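Long-range contacts in signal peptidase I (Enterococcus faecalis, PDB 4ME8), which probably cleaves hydrophobic N-terminal signal or leader sequences from exported proteins, as a serine endopeptidase of the S26 family: residues V56-D61 with Q90-E95; E86-D91 with N116-D121; A34-R39 with S133-L138; Y110-D115 with R124-V129. All coordinates share one frame; numbering follows the deposited sequence. Where two conformers were deposited one is given.

Interaction 1 (V56-D61 with Q90-E95); sequences VEYRDD and QDFTLE
Tyr58 and Phe92 lie side by side on one face of an antiparallel sheet, where strand 56-59 pairs with the short edge strand 92-93. Their rings are nearly parallel, 24° apart, but slid so far that they barely overlap. Tyr58 CD1 sits 3.5 Å from both CE1 and CZ of Phe92. Phe92 CG sits between its backbone N and carbonyl carbon (chi1 67°), which starts the ring off beside the tyrosine. Val56 extends this apolar row: its CG1 approaches Phe92 CE2, and its CB meets Leu94 CD2 at 3.9 Å. From strand 109-113, Phe111 packs on Val56 and Leu94, and Leu113 on Tyr58. The tyrosine hydroxyl reaches beyond the pair to Glu72 and Arg117. Two backbone bonds join the central residues, Tyr58 N to Phe92 O (2.9 Å) and Phe92 N to Tyr58 O (3.0 Å). On the other face, Thr93 CG2 packs against the extended side chain of Glu57, 3.7 Å from its CD. At the polar edge Asp91 OD1 takes the N-H of Asp60 on the syn side, 31° out of the carboxylate plane, at 2.9 Å. The same OD1 accepts from a water, 2.6 Å away, that in turn accepts from Asp61 N.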
loop_
_atom_site.group_PDB
_atom_site.type_symbol
_atom_site.label_atom_id
_atom_site.label_comp_id
_atom_site.label_asym_id
_atom_site.label_seq_id
_atom_site.Cartn_x
_atom_site.Cartn_y
_atom_site.Cartn_z
ATOM N N VAL A 56 2.321 -9.168 -2.637
ATOM C CA VAL A 56 1.458 -8.103 -3.137
ATOM C C VAL A 56 1.705 -7.908 -4.614
ATOM O O VAL A 56 2.848 -7.743 -5.043
ATOM C CB VAL A 56 1.713 -6.760 -2.423
ATOM C CG1 VAL A 56 0.856 -5.657 -3.044
ATOM C CG2 VAL A 56 1.435 -6.894 -0.929
ATOM N N GLU A 57 0.634 -7.937 -5.393
ATOM C CA GLU A 57 0.730 -7.713 -6.821
ATOM C C GLU A 57 -0.415 -6.830 -7.301
ATOM O O GLU A 57 -1.550 -6.956 -6.846
ATOM C CB GLU A 57 0.758 -9.046 -7.598
ATOM C CG GLU A 57 0.685 -8.871 -9.117
ATOM C CD GLU A 57 1.120 -10.095 -9.927
ATOM O OE1 GLU A 57 1.099 -11.235 -9.412
ATOM O OE2 GLU A 57 1.477 -9.912 -11.111
ATOM N N TYR A 58 -0.088 -5.921 -8.212
ATOM C CA TYR A 58 -1.083 -5.248 -9.026
ATOM C C TYR A 58 -0.876 -5.681 -10.464
ATOM O O TYR A 58 0.238 -5.623 -10.977
ATOM C CB TYR A 58 -0.955 -3.732 -8.910
ATOM C CG TYR A 58 -1.885 -3.136 -7.894
ATOM C CD1 TYR A 58 -1.562 -3.144 -6.549
ATOM C CD2 TYR A 58 -3.100 -2.573 -8.276
ATOM C CE1 TYR A 58 -2.414 -2.604 -5.612
ATOM C CE2 TYR A 58 -3.958 -2.029 -7.343
ATOM C CZ TYR A 58 -3.610 -2.055 -6.017
ATOM O OH TYR A 58 -4.447 -1.514 -5.071
ATOM N N ARG A 59 -1.947 -6.151 -11.091
ATOM C CA ARG A 59 -1.952 -6.483 -12.507
ATOM C C ARG A 59 -3.294 -6.021 -13.077
ATOM O O ARG A 59 -4.352 -6.380 -12.549
ATOM C CB ARG A 59 -1.748 -7.992 -12.723
ATOM C CG ARG A 59 -1.699 -8.409 -14.187
ATOM C CD ARG A 59 -1.197 -9.836 -14.396
ATOM N NE ARG A 59 -2.237 -10.856 -14.207
ATOM C CZ ARG A 59 -2.416 -11.598 -13.109
ATOM N NH1 ARG A 59 -1.632 -11.472 -12.038
ATOM N NH2 ARG A 59 -3.405 -12.489 -13.079
ATOM N N ASP A 60 -3.239 -5.209 -14.136
ATOM C CA ASP A 60 -4.431 -4.655 -14.793
ATOM C C ASP A 60 -5.330 -3.883 -13.825
ATOM O O ASP A 60 -6.560 -3.914 -13.926
ATOM C CB ASP A 60 -5.208 -5.759 -15.520
ATOM C CG ASP A 60 -4.470 -6.280 -16.741
ATOM O OD1 ASP A 60 -4.035 -5.454 -17.572
ATOM O OD2 ASP A 60 -4.331 -7.515 -16.877
ATOM N N ASP A 61 -4.683 -3.185 -12.892
ATOM C CA ASP A 61 -5.339 -2.298 -11.935
ATOM C C ASP A 61 -6.100 -3.028 -10.816
ATOM O O ASP A 61 -6.908 -2.410 -10.111
ATOM C CB ASP A 61 -6.269 -1.317 -12.661
ATOM C CG ASP A 61 -6.174 0.088 -12.111
ATOM O OD1 ASP A 61 -5.119 0.430 -11.546
ATOM O OD2 ASP A 61 -7.141 0.862 -12.265
ATOM N N GLN A 90 0.093 1.258 -11.395
ATOM C CA GLN A 90 0.915 0.534 -12.368
ATOM C C GLN A 90 1.072 -0.928 -11.949
ATOM O O GLN A 90 0.990 -1.259 -10.754
ATOM C CB GLN A 90 2.293 1.214 -12.576
ATOM C CG GLN A 90 3.401 0.891 -11.561
ATOM C CD GLN A 90 3.377 1.785 -10.325
ATOM O OE1 GLN A 90 2.321 2.003 -9.723
ATOM N NE2 GLN A 90 4.545 2.301 -9.936
ATOM N N ASP A 91 1.272 -1.799 -12.935
ATOM C CA ASP A 91 1.600 -3.194 -12.662
ATOM C C ASP A 91 2.885 -3.284 -11.816
ATOM O O ASP A 91 3.886 -2.624 -12.103
ATOM C CB ASP A 91 1.785 -3.987 -13.968
ATOM C CG ASP A 91 0.495 -4.112 -14.790
ATOM O OD1 ASP A 91 -0.610 -3.879 -14.260
ATOM O OD2 ASP A 91 0.594 -4.455 -15.985
ATOM N N PHE A 92 2.842 -4.085 -10.761
ATOM C CA PHE A 92 4.037 -4.387 -9.986
ATOM C C PHE A 92 3.821 -5.614 -9.118
ATOM O O PHE A 92 2.689 -6.021 -8.879
ATOM C CB PHE A 92 4.464 -3.195 -9.109
ATOM C CG PHE A 92 3.502 -2.868 -7.984
ATOM C CD1 PHE A 92 2.457 -1.978 -8.182
ATOM C CD2 PHE A 92 3.666 -3.426 -6.718
ATOM C CE1 PHE A 92 1.581 -1.668 -7.150
ATOM C CE2 PHE A 92 2.788 -3.128 -5.687
ATOM C CZ PHE A 92 1.746 -2.244 -5.904
ATOM N N THR A 93 4.930 -6.222 -8.713
ATOM C CA THR A 93 4.992 -7.094 -7.555
ATOM C C THR A 93 6.002 -6.482 -6.575
ATOM O O THR A 93 6.641 -5.474 -6.878
ATOM C CB THR A 93 5.436 -8.531 -7.918
ATOM O OG1 THR A 93 6.811 -8.533 -8.301
ATOM C CG2 THR A 93 4.594 -9.108 -9.048
ATOM N N LEU A 94 6.156 -7.092 -5.405
ATOM C CA LEU A 94 7.193 -6.668 -4.467
ATOM C C LEU A 94 8.594 -6.990 -5.023
ATOM O O LEU A 94 9.585 -6.452 -4.542
ATOM C CB LEU A 94 6.990 -7.306 -3.081
ATOM C CG LEU A 94 5.668 -7.072 -2.333
ATOM C CD1 LEU A 94 5.646 -7.856 -1.028
ATOM C CD2 LEU A 94 5.441 -5.595 -2.071
ATOM N N GLU A 95 8.675 -7.868 -6.024
ATOM C CA GLU A 95 9.939 -8.112 -6.731
ATOM C C GLU A 95 10.231 -7.073 -7.823
ATOM O O GLU A 95 11.389 -6.826 -8.139
ATOM C CB GLU A 95 9.953 -9.506 -7.357
ATOM C CG GLU A 95 9.760 -10.648 -6.369
ATOM C CD GLU A 95 10.035 -12.002 -7.004
ATOM O OE1 GLU A 95 11.075 -12.142 -7.700
ATOM O OE2 GLU A 95 9.212 -12.924 -6.818
HETATM O O HOH W 1 5.160 -9.934 -4.076
HETATM O O HOH W 2 -1.670 -2.501 -12.318
#

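Interaction 2 (E86-D91 with N116-D121); sequences ENYTQD and NRPRSD
Tyr88 lays one face of its ring over Pro118, whose CD stands 3.9 Å from the ring centroid. This is a CH-pi contact, 29° off the ring normal, between two loops: residues 86-91, which lead towards strand 92-93, and the short 3-10 turn at 117-118. The tyrosine and proline side chains cross at about a right angle. Tyr88 CG is anti to its backbone N (chi1 -166°), and the ring extends from there across to the turn. The Arg117 side chain also crosses the tyrosine at about a right angle, with CG 3.4 Å from Tyr88 CE2 and CB close by. The hydroxyl of Tyr88 ends 3.5 Å from Asn116 CA and is hydrogen-bonded to Asp115 O. Beyond CG the arginine chain bends, and its guanidinium reaches Thr89. The buried guanidinium has further partners: NH1 also bonds Tyr58 OH, and NH2 forms a salt bridge with Glu72. The Tyr58 bond connects the arginine to strand 56-59. Across the loops the hydrogen bond is from Arg117 NH1 to Thr89 OG1, 3.0 Å long, with the oxygen at the guanidinium edge, 13° out of its plane.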
loop_
_atom_site.group_PDB
_atom_site.type_symbol
_atom_site.label_atom_id
_atom_site.label_comp_id
_atom_site.label_asym_id
_atom_site.label_seq_id
_atom_site.Cartn_x
_atom_site.Cartn_y
_atom_site.Cartn_z
ATOM N N GLU A 86 -5.153 4.193 -19.506
ATOM C CA GLU A 86 -4.340 4.299 -18.287
ATOM C C GLU A 86 -4.850 3.496 -17.071
ATOM O O GLU A 86 -6.002 3.642 -16.651
ATOM C CB GLU A 86 -4.176 5.778 -17.903
ATOM N N ASN A 87 -3.981 2.640 -16.524
ATOM C CA ASN A 87 -4.204 2.022 -15.212
ATOM C C ASN A 87 -3.845 3.009 -14.098
ATOM O O ASN A 87 -2.774 3.623 -14.120
ATOM C CB ASN A 87 -3.368 0.747 -15.035
ATOM C CG ASN A 87 -3.986 -0.473 -15.702
ATOM O OD1 ASN A 87 -5.172 -0.495 -16.048
ATOM N ND2 ASN A 87 -3.178 -1.513 -15.866
ATOM N N TYR A 88 -4.744 3.146 -13.128
ATOM C CA TYR A 88 -4.572 4.064 -12.003
ATOM C C TYR A 88 -3.337 3.708 -11.165
ATOM O O TYR A 88 -2.591 4.587 -10.722
ATOM C CB TYR A 88 -5.832 4.022 -11.135
ATOM C CG TYR A 88 -5.957 5.143 -10.139
ATOM C CD1 TYR A 88 -6.019 6.463 -10.560
ATOM C CD2 TYR A 88 -6.041 4.883 -8.778
ATOM C CE1 TYR A 88 -6.148 7.500 -9.653
ATOM C CE2 TYR A 88 -6.175 5.910 -7.863
ATOM C CZ TYR A 88 -6.226 7.218 -8.304
ATOM O OH TYR A 88 -6.353 8.247 -7.403
ATOM N N THR A 89 -3.146 2.410 -10.946
ATOM C CA THR A 89 -1.972 1.877 -10.261
ATOM C C THR A 89 -1.210 1.016 -11.264
ATOM O O THR A 89 -1.798 0.143 -11.903
ATOM C CB THR A 89 -2.367 0.998 -9.049
ATOM O OG1 THR A 89 -3.247 1.724 -8.179
ATOM C CG2 THR A 89 -1.137 0.560 -8.269
ATOM N N GLN A 90 0.093 1.258 -11.395
ATOM C CA GLN A 90 0.915 0.534 -12.368
ATOM C C GLN A 90 1.072 -0.928 -11.949
ATOM O O GLN A 90 0.990 -1.259 -10.754
ATOM C CB GLN A 90 2.293 1.214 -12.576
ATOM C CG GLN A 90 3.401 0.891 -11.561
ATOM C CD GLN A 90 3.377 1.785 -10.325
ATOM O OE1 GLN A 90 2.321 2.003 -9.723
ATOM N NE2 GLN A 90 4.545 2.301 -9.936
ATOM N N ASP A 91 1.272 -1.799 -12.935
ATOM C CA ASP A 91 1.600 -3.194 -12.662
ATOM C C ASP A 91 2.885 -3.284 -11.816
ATOM O O ASP A 91 3.886 -2.624 -12.103
ATOM C CB ASP A 91 1.785 -3.987 -13.968
ATOM C CG ASP A 91 0.495 -4.112 -14.790
ATOM O OD1 ASP A 91 -0.610 -3.879 -14.260
ATOM O OD2 ASP A 91 0.594 -4.455 -15.985
ATOM N N ASN A 116 -4.804 8.504 -3.496
ATOM C CA ASN A 116 -4.473 9.342 -4.659
ATOM C C ASN A 116 -3.204 8.781 -5.319
ATOM O O ASN A 116 -2.132 9.397 -5.308
ATOM C CB ASN A 116 -4.325 10.824 -4.274
ATOM C CG ASN A 116 -4.532 11.765 -5.457
ATOM O OD1 ASN A 116 -5.093 11.384 -6.482
ATOM N ND2 ASN A 116 -4.081 13.003 -5.312
ATOM N N ARG A 117 -3.362 7.597 -5.910
ATOM C CA ARG A 117 -2.245 6.736 -6.347
ATOM C C ARG A 117 -1.147 7.390 -7.197
ATOM O O ARG A 117 0.044 7.165 -6.935
ATOM C CB ARG A 117 -2.783 5.476 -7.057
ATOM C CG ARG A 117 -3.568 4.520 -6.167
ATOM C CD ARG A 117 -2.654 3.682 -5.284
ATOM N NE ARG A 117 -3.374 3.052 -4.175
ATOM C CZ ARG A 117 -3.933 1.845 -4.201
ATOM N NH1 ARG A 117 -3.872 1.093 -5.292
ATOM N NH2 ARG A 117 -4.579 1.393 -3.123
ATOM N N PRO A 118 -1.526 8.186 -8.217
ATOM C CA PRO A 118 -0.464 8.815 -9.009
ATOM C C PRO A 118 0.262 9.989 -8.335
ATOM O O PRO A 118 1.231 10.510 -8.903
ATOM C CB PRO A 118 -1.189 9.286 -10.277
ATOM C CG PRO A 118 -2.641 9.293 -9.945
ATOM C CD PRO A 118 -2.850 8.286 -8.860
ATOM N N ARG A 119 -0.215 10.416 -7.165
ATOM C CA ARG A 119 0.376 11.538 -6.436
ATOM C C ARG A 119 0.865 11.108 -5.049
ATOM O O ARG A 119 1.164 11.936 -4.198
ATOM C CB ARG A 119 -0.646 12.679 -6.332
ATOM C CG ARG A 119 -0.638 13.628 -7.522
ATOM C CD ARG A 119 -2.002 14.257 -7.785
ATOM N NE ARG A 119 -2.816 13.453 -8.709
ATOM C CZ ARG A 119 -2.737 13.498 -10.046
ATOM N NH1 ARG A 119 -1.875 14.313 -10.666
ATOM N NH2 ARG A 119 -3.535 12.715 -10.778
ATOM N N SER A 120 0.972 9.801 -4.845
ATOM C CA SER A 120 1.299 9.234 -3.539
ATOM C C SER A 120 2.739 8.720 -3.442
ATOM O O SER A 120 3.165 7.837 -4.205
ATOM C CB SER A 120 0.340 8.088 -3.205
ATOM O OG SER A 120 0.743 7.446 -2.005
ATOM N N ASP A 121 3.481 9.270 -2.483
ATOM C CA ASP A 121 4.743 8.678 -2.068
ATOM C C ASP A 121 4.369 7.585 -1.068
ATOM O O ASP A 121 3.897 7.865 0.019
ATOM C CB ASP A 121 5.640 9.744 -1.436
ATOM C CG ASP A 121 7.085 9.327 -1.351
ATOM O OD1 ASP A 121 7.455 8.267 -1.894
ATOM O OD2 ASP A 121 7.857 10.085 -0.732
#

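Interaction 3 (A34-R39 with S133-L138); sequences AFPSPR and SVEGVL
Ala34 pairs with Gly136 in an antiparallel hydrogen-bonded pair, and Glu135 and Gly136 both face Ala34 in a classic beta bulge. Ala34 N donates to Gly136 O at 3.0 Å, with an N-H...O angle of 164°. Ala34 O takes the N-H of Glu135 at 2.8 Å, so the two bonds of one alanine go to successive residues. The side chains add modest contacts. Ala34 CB meets the tip of Leu138, 3.8 Å from CD1. Phe35 CB lies 4.2 Å from Val134 CG2, while its ring leads away from this segment. Pro36 CD lies 3.0 Å from Ser133 O, with Ser133 CB also close. The Glu135 side chain runs aslant of Pro36 and brings OE2 near CD and CG of the proline ring. Strand 136-137 thus forms one margin of the five-stranded sheet, with strand 32-36 next to it and strand 43-50 beyond. Phe35 packs against Val44 and the predicted catalytic Lys46 of strand 43-50, and also touches Val112 of strand 109-113, Val129 of strand 129-130 and Phe126 of helix 123-126.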
loop_
_atom_site.group_PDB
_atom_site.type_symbol
_atom_site.label_atom_id
_atom_site.label_comp_id
_atom_site.label_asym_id
_atom_site.label_seq_id
_atom_site.Cartn_x
_atom_site.Cartn_y
_atom_site.Cartn_z
ATOM N N ALA A 34 -1.248 6.109 10.437
ATOM C CA ALA A 34 -0.321 7.229 10.487
ATOM C C ALA A 34 1.033 6.777 11.034
ATOM O O ALA A 34 1.093 5.993 11.985
ATOM C CB ALA A 34 -0.893 8.342 11.337
ATOM N N PHE A 35 2.103 7.289 10.426
ATOM C CA PHE A 35 3.482 6.875 10.721
ATOM C C PHE A 35 4.486 7.881 10.143
ATOM O O PHE A 35 4.168 8.579 9.182
ATOM C CB PHE A 35 3.756 5.504 10.109
ATOM C CG PHE A 35 3.483 5.440 8.631
ATOM C CD1 PHE A 35 2.227 5.101 8.163
ATOM C CD2 PHE A 35 4.480 5.732 7.711
ATOM C CE1 PHE A 35 1.968 5.056 6.812
ATOM C CE2 PHE A 35 4.226 5.688 6.357
ATOM C CZ PHE A 35 2.970 5.349 5.906
ATOM N N PRO A 36 5.706 7.945 10.711
ATOM C CA PRO A 36 6.713 8.801 10.096
ATOM C C PRO A 36 7.168 8.213 8.766
ATOM O O PRO A 36 7.452 7.013 8.690
ATOM C CB PRO A 36 7.865 8.797 11.116
ATOM C CG PRO A 36 7.334 8.151 12.347
ATOM C CD PRO A 36 6.242 7.246 11.889
ATOM N N SER A 37 7.219 9.045 7.726
ATOM C CA SER A 37 7.635 8.584 6.397
ATOM C C SER A 37 9.039 7.984 6.443
ATOM O O SER A 37 9.933 8.577 7.022
ATOM C CB SER A 37 7.613 9.716 5.368
ATOM O OG SER A 37 8.222 9.284 4.150
ATOM N N PRO A 38 9.223 6.795 5.840
ATOM C CA PRO A 38 10.550 6.182 5.725
ATOM C C PRO A 38 11.540 7.038 4.952
ATOM O O PRO A 38 12.750 6.878 5.123
ATOM C CB PRO A 38 10.276 4.885 4.966
ATOM C CG PRO A 38 8.868 4.550 5.288
ATOM C CD PRO A 38 8.154 5.860 5.439
ATOM N N ARG A 39 11.027 7.930 4.108
ATOM C CA ARG A 39 11.873 8.856 3.369
ATOM C C ARG A 39 12.471 9.932 4.268
ATOM O O ARG A 39 13.685 10.009 4.411
ATOM C CB ARG A 39 11.104 9.509 2.212
ATOM C CG ARG A 39 12.034 9.974 1.103
ATOM C CD ARG A 39 11.289 10.478 -0.119
ATOM N NE ARG A 39 10.579 9.428 -0.856
ATOM C CZ ARG A 39 11.155 8.546 -1.675
ATOM N NH1 ARG A 39 12.469 8.525 -1.852
ATOM N NH2 ARG A 39 10.406 7.652 -2.309
ATOM N N SER A 133 6.795 1.809 14.111
ATOM C CA SER A 133 6.730 3.265 13.910
ATOM C C SER A 133 5.294 3.797 13.655
ATOM O O SER A 133 5.081 5.011 13.579
ATOM C CB SER A 133 7.679 3.692 12.773
ATOM O OG SER A 133 7.263 3.181 11.513
ATOM N N VAL A 134 4.314 2.902 13.544
ATOM C CA VAL A 134 2.928 3.312 13.322
ATOM C C VAL A 134 2.340 3.884 14.612
ATOM O O VAL A 134 2.293 3.193 15.628
ATOM C CB VAL A 134 2.076 2.131 12.810
ATOM C CG1 VAL A 134 0.605 2.518 12.692
ATOM C CG2 VAL A 134 2.612 1.649 11.470
ATOM N N GLU A 135 1.898 5.142 14.568
ATOM C CA GLU A 135 1.366 5.827 15.764
ATOM C C GLU A 135 -0.154 5.709 15.931
ATOM O O GLU A 135 -0.684 6.008 16.999
ATOM C CB GLU A 135 1.805 7.305 15.854
ATOM C CG GLU A 135 2.434 7.921 14.606
ATOM C CD GLU A 135 3.109 9.261 14.874
ATOM O OE1 GLU A 135 2.684 9.979 15.817
ATOM O OE2 GLU A 135 4.071 9.589 14.133
ATOM N N GLY A 136 -0.857 5.267 14.894
ATOM C CA GLY A 136 -2.277 4.988 15.049
ATOM C C GLY A 136 -2.993 4.476 13.819
ATOM O O GLY A 136 -2.532 4.661 12.702
ATOM N N VAL A 137 -4.119 3.809 14.054
ATOM C CA VAL A 137 -5.130 3.566 13.034
ATOM C C VAL A 137 -6.071 4.772 13.039
ATOM O O VAL A 137 -6.485 5.237 14.113
ATOM C CB VAL A 137 -5.936 2.283 13.338
ATOM C CG1 VAL A 137 -7.083 2.113 12.341
ATOM C CG2 VAL A 137 -5.010 1.069 13.336
ATOM N N LEU A 138 -6.418 5.261 11.849
ATOM C CA LEU A 138 -7.218 6.483 11.712
ATOM C C LEU A 138 -8.684 6.205 11.348
ATOM O O LEU A 138 -8.965 5.649 10.278
ATOM C CB LEU A 138 -6.590 7.393 10.656
ATOM C CG LEU A 138 -5.513 8.393 11.104
ATOM C CD1 LEU A 138 -4.598 7.874 12.209
ATOM C CD2 LEU A 138 -4.714 8.829 9.890
#

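Interaction 4 (Y110-D115 with R124-V129); sequences YFVLGD and RYFGFV. With EDO (1,2-ethanediol), chain C; EDO (1,2-ethanediol), chain B.
Phe128 turns the edge of its ring to Tyr110 O, which lies in the ring plane, and sets its CE1 3.9 Å from Phe111 CD1. The contact folds the chain back on strand 109-113: after this strand the chain passes through helix 123-126 and returns as strand 129-130, its antiparallel neighbour in the five-stranded sheet. Phe111 and Phe128 cross obliquely, with Phe128 CE1 near the plane of the Phe111 ring at its edge. The far end of the Phe111 ring, CZ, reaches the backbone N of Arg124. Val112 projects toward the returning segment. Its CG2 meets Val129 CG2 at 3.9 Å and the edge of the Phe126 ring, at CZ, from 4.2 Å; it crosses both side chains at about a right angle. Val112 also packs on the predicted catalytic Lys46. Leu113 lies across Arg124, with CD2 3.6 Å from NE. The arginine bends at chi3 (-62°), and its guanidinium is held by Asp122, Arg117 O and Gln90. Gly127, with positive phi, leads the chain out of the helix. Two 1,2-ethanediols, probably from the crystallisation liquor, bind here: the chain C molecule donates to Arg124 O, and Asp115 N donates to O2 of the chain B one. The sheet pairing closes with two backbone bonds, Tyr110 N to Val129 O and Val129 N to Tyr110 O, each 2.9 Å long.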
loop_
_atom_site.group_PDB
_atom_site.type_symbol
_atom_site.label_atom_id
_atom_site.label_comp_id
_atom_site.label_asym_id
_atom_site.label_seq_id
_atom_site.Cartn_x
_atom_site.Cartn_y
_atom_site.Cartn_z
ATOM N N TYR A 110 4.988 -3.414 7.111
ATOM C CA TYR A 110 3.791 -3.212 6.302
ATOM C C TYR A 110 4.140 -2.665 4.917
ATOM O O TYR A 110 5.137 -1.959 4.743
ATOM C CB TYR A 110 2.868 -2.181 6.974
ATOM C CG TYR A 110 2.206 -2.579 8.291
ATOM C CD1 TYR A 110 1.711 -3.863 8.498
ATOM C CD2 TYR A 110 2.014 -1.640 9.301
ATOM C CE1 TYR A 110 1.071 -4.204 9.682
ATOM C CE2 TYR A 110 1.373 -1.969 10.483
ATOM C CZ TYR A 110 0.907 -3.254 10.674
ATOM O OH TYR A 110 0.271 -3.594 11.847
ATOM N N PHE A 111 3.287 -2.988 3.947
ATOM C CA PHE A 111 3.278 -2.371 2.631
ATOM C C PHE A 111 2.053 -1.480 2.591
ATOM O O PHE A 111 0.937 -1.940 2.864
ATOM C CB PHE A 111 3.177 -3.436 1.534
ATOM C CG PHE A 111 3.327 -2.886 0.147
ATOM C CD1 PHE A 111 4.582 -2.691 -0.399
ATOM C CD2 PHE A 111 2.211 -2.544 -0.602
ATOM C CE1 PHE A 111 4.724 -2.170 -1.679
ATOM C CE2 PHE A 111 2.343 -2.015 -1.871
ATOM C CZ PHE A 111 3.599 -1.829 -2.416
ATOM N N VAL A 112 2.255 -0.200 2.294
ATOM C CA VAL A 112 1.151 0.773 2.304
ATOM C C VAL A 112 1.047 1.506 0.964
ATOM O O VAL A 112 2.022 1.607 0.238
ATOM C CB VAL A 112 1.289 1.785 3.458
ATOM C CG1 VAL A 112 1.402 1.063 4.803
ATOM C CG2 VAL A 112 2.471 2.729 3.241
ATOM N N LEU A 113 -0.152 1.972 0.628
ATOM C CA LEU A 113 -0.381 2.745 -0.590
ATOM C C LEU A 113 -1.336 3.892 -0.278
ATOM O O LEU A 113 -2.203 3.752 0.580
ATOM C CB LEU A 113 -1.000 1.871 -1.675
ATOM C CG LEU A 113 -0.231 0.676 -2.238
ATOM C CD1 LEU A 113 -1.121 -0.072 -3.209
ATOM C CD2 LEU A 113 1.054 1.087 -2.940
ATOM N N GLY A 114 -1.184 5.014 -0.978
ATOM C CA GLY A 114 -2.112 6.132 -0.837
ATOM C C GLY A 114 -3.214 6.087 -1.878
ATOM O O GLY A 114 -2.966 5.702 -3.024
ATOM N N ASP A 115 -4.420 6.513 -1.498
ATOM C CA ASP A 115 -5.582 6.447 -2.394
ATOM C C ASP A 115 -5.417 7.323 -3.643
ATOM O O ASP A 115 -5.875 6.930 -4.720
ATOM C CB ASP A 115 -6.870 6.820 -1.664
ATOM C CG ASP A 115 -7.265 5.807 -0.578
ATOM O OD1 ASP A 115 -6.613 4.740 -0.411
ATOM O OD2 ASP A 115 -8.259 6.092 0.121
ATOM N N ARG A 124 5.460 1.757 -2.829
ATOM C CA ARG A 124 6.008 1.633 -4.182
ATOM C C ARG A 124 7.322 2.378 -4.367
ATOM O O ARG A 124 8.097 2.020 -5.244
ATOM C CB ARG A 124 5.021 2.145 -5.229
ATOM C CG ARG A 124 3.853 1.217 -5.485
ATOM C CD ARG A 124 2.808 1.883 -6.360
ATOM N NE ARG A 124 2.243 3.073 -5.725
ATOM C CZ ARG A 124 1.442 3.944 -6.337
ATOM N NH1 ARG A 124 1.097 3.769 -7.612
ATOM N NH2 ARG A 124 0.985 5.002 -5.672
ATOM N N TYR A 125 7.549 3.425 -3.568
ATOM C CA TYR A 125 8.685 4.331 -3.777
ATOM C C TYR A 125 9.589 4.531 -2.552
ATOM O O TYR A 125 10.794 4.726 -2.726
ATOM C CB TYR A 125 8.177 5.681 -4.298
ATOM C CG TYR A 125 7.257 5.537 -5.494
ATOM C CD1 TYR A 125 7.724 5.009 -6.693
ATOM C CD2 TYR A 125 5.917 5.908 -5.421
ATOM C CE1 TYR A 125 6.889 4.865 -7.790
ATOM C CE2 TYR A 125 5.072 5.770 -6.512
ATOM C CZ TYR A 125 5.563 5.247 -7.691
ATOM O OH TYR A 125 4.729 5.111 -8.769
ATOM N N PHE A 126 9.030 4.514 -1.336
ATOM C CA PHE A 126 9.865 4.535 -0.114
ATOM C C PHE A 126 10.027 3.179 0.605
ATOM O O PHE A 126 10.658 3.107 1.666
ATOM C CB PHE A 126 9.470 5.670 0.864
ATOM C CG PHE A 126 8.074 5.581 1.455
ATOM C CD1 PHE A 126 7.518 4.376 1.872
ATOM C CD2 PHE A 126 7.351 6.744 1.673
ATOM C CE1 PHE A 126 6.258 4.327 2.433
ATOM C CE2 PHE A 126 6.087 6.707 2.245
ATOM C CZ PHE A 126 5.539 5.496 2.631
ATOM N N GLY A 127 9.477 2.110 0.032
ATOM C CA GLY A 127 9.698 0.769 0.566
ATOM C C GLY A 127 8.805 0.465 1.750
ATOM O O GLY A 127 7.843 1.178 2.000
ATOM N N PHE A 128 9.133 -0.588 2.491
ATOM C CA PHE A 128 8.277 -1.061 3.579
ATOM C C PHE A 128 8.298 -0.126 4.791
ATOM O O PHE A 128 9.285 0.571 5.034
ATOM C CB PHE A 128 8.672 -2.481 4.015
ATOM C CG PHE A 128 8.568 -3.511 2.918
ATOM C CD1 PHE A 128 7.324 -3.912 2.430
ATOM C CD2 PHE A 128 9.719 -4.091 2.373
ATOM C CE1 PHE A 128 7.231 -4.866 1.424
ATOM C CE2 PHE A 128 9.626 -5.039 1.362
ATOM C CZ PHE A 128 8.379 -5.425 0.889
ATOM N N VAL A 129 7.199 -0.136 5.551
ATOM C CA VAL A 129 7.068 0.677 6.760
ATOM C C VAL A 129 7.211 -0.199 8.007
ATOM O O VAL A 129 6.579 -1.247 8.102
ATOM C CB VAL A 129 5.689 1.384 6.792
ATOM C CG1 VAL A 129 5.497 2.157 8.097
ATOM C CG2 VAL A 129 5.540 2.288 5.572
HETATM C C1 EDO C . 9.602 1.338 -9.071
HETATM O O1 EDO C . 8.459 1.925 -9.724
HETATM C C2 EDO C . 10.181 2.288 -8.021
HETATM O O2 EDO C . 10.405 1.611 -6.768
HETATM C C1 EDO B . -4.952 8.548 3.529
HETATM O O1 EDO B . -5.210 9.879 3.052
HETATM C C2 EDO B . -5.254 7.526 2.437
HETATM O O2 EDO B . -4.196 7.500 1.476
#

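Interactions 3 and 4 belong to the five-stranded sheet, at its two outer pairings, 32-36 with 136-137 and 109-113 with 129-130. Their centres are about 11 Å apart. Interaction 1 lies in the four-stranded sheet, its centre about 23 Å from that of interaction 3, across the chain's centre. Interaction 2, centred about 11 Å from the centre of interaction 1, joins the loop before strand 92-93 to the loop before helix 123-126. An Asp121-Arg39 salt bridge ties it to interaction 3, and Gln90 joins interactions 1 and 4. Along the chain, interaction 3 encloses the other three, and interactions 2 and 4 alternate. Interactions 3 and 4 place Phe35 and Val112 against the predicted catalytic Lys46.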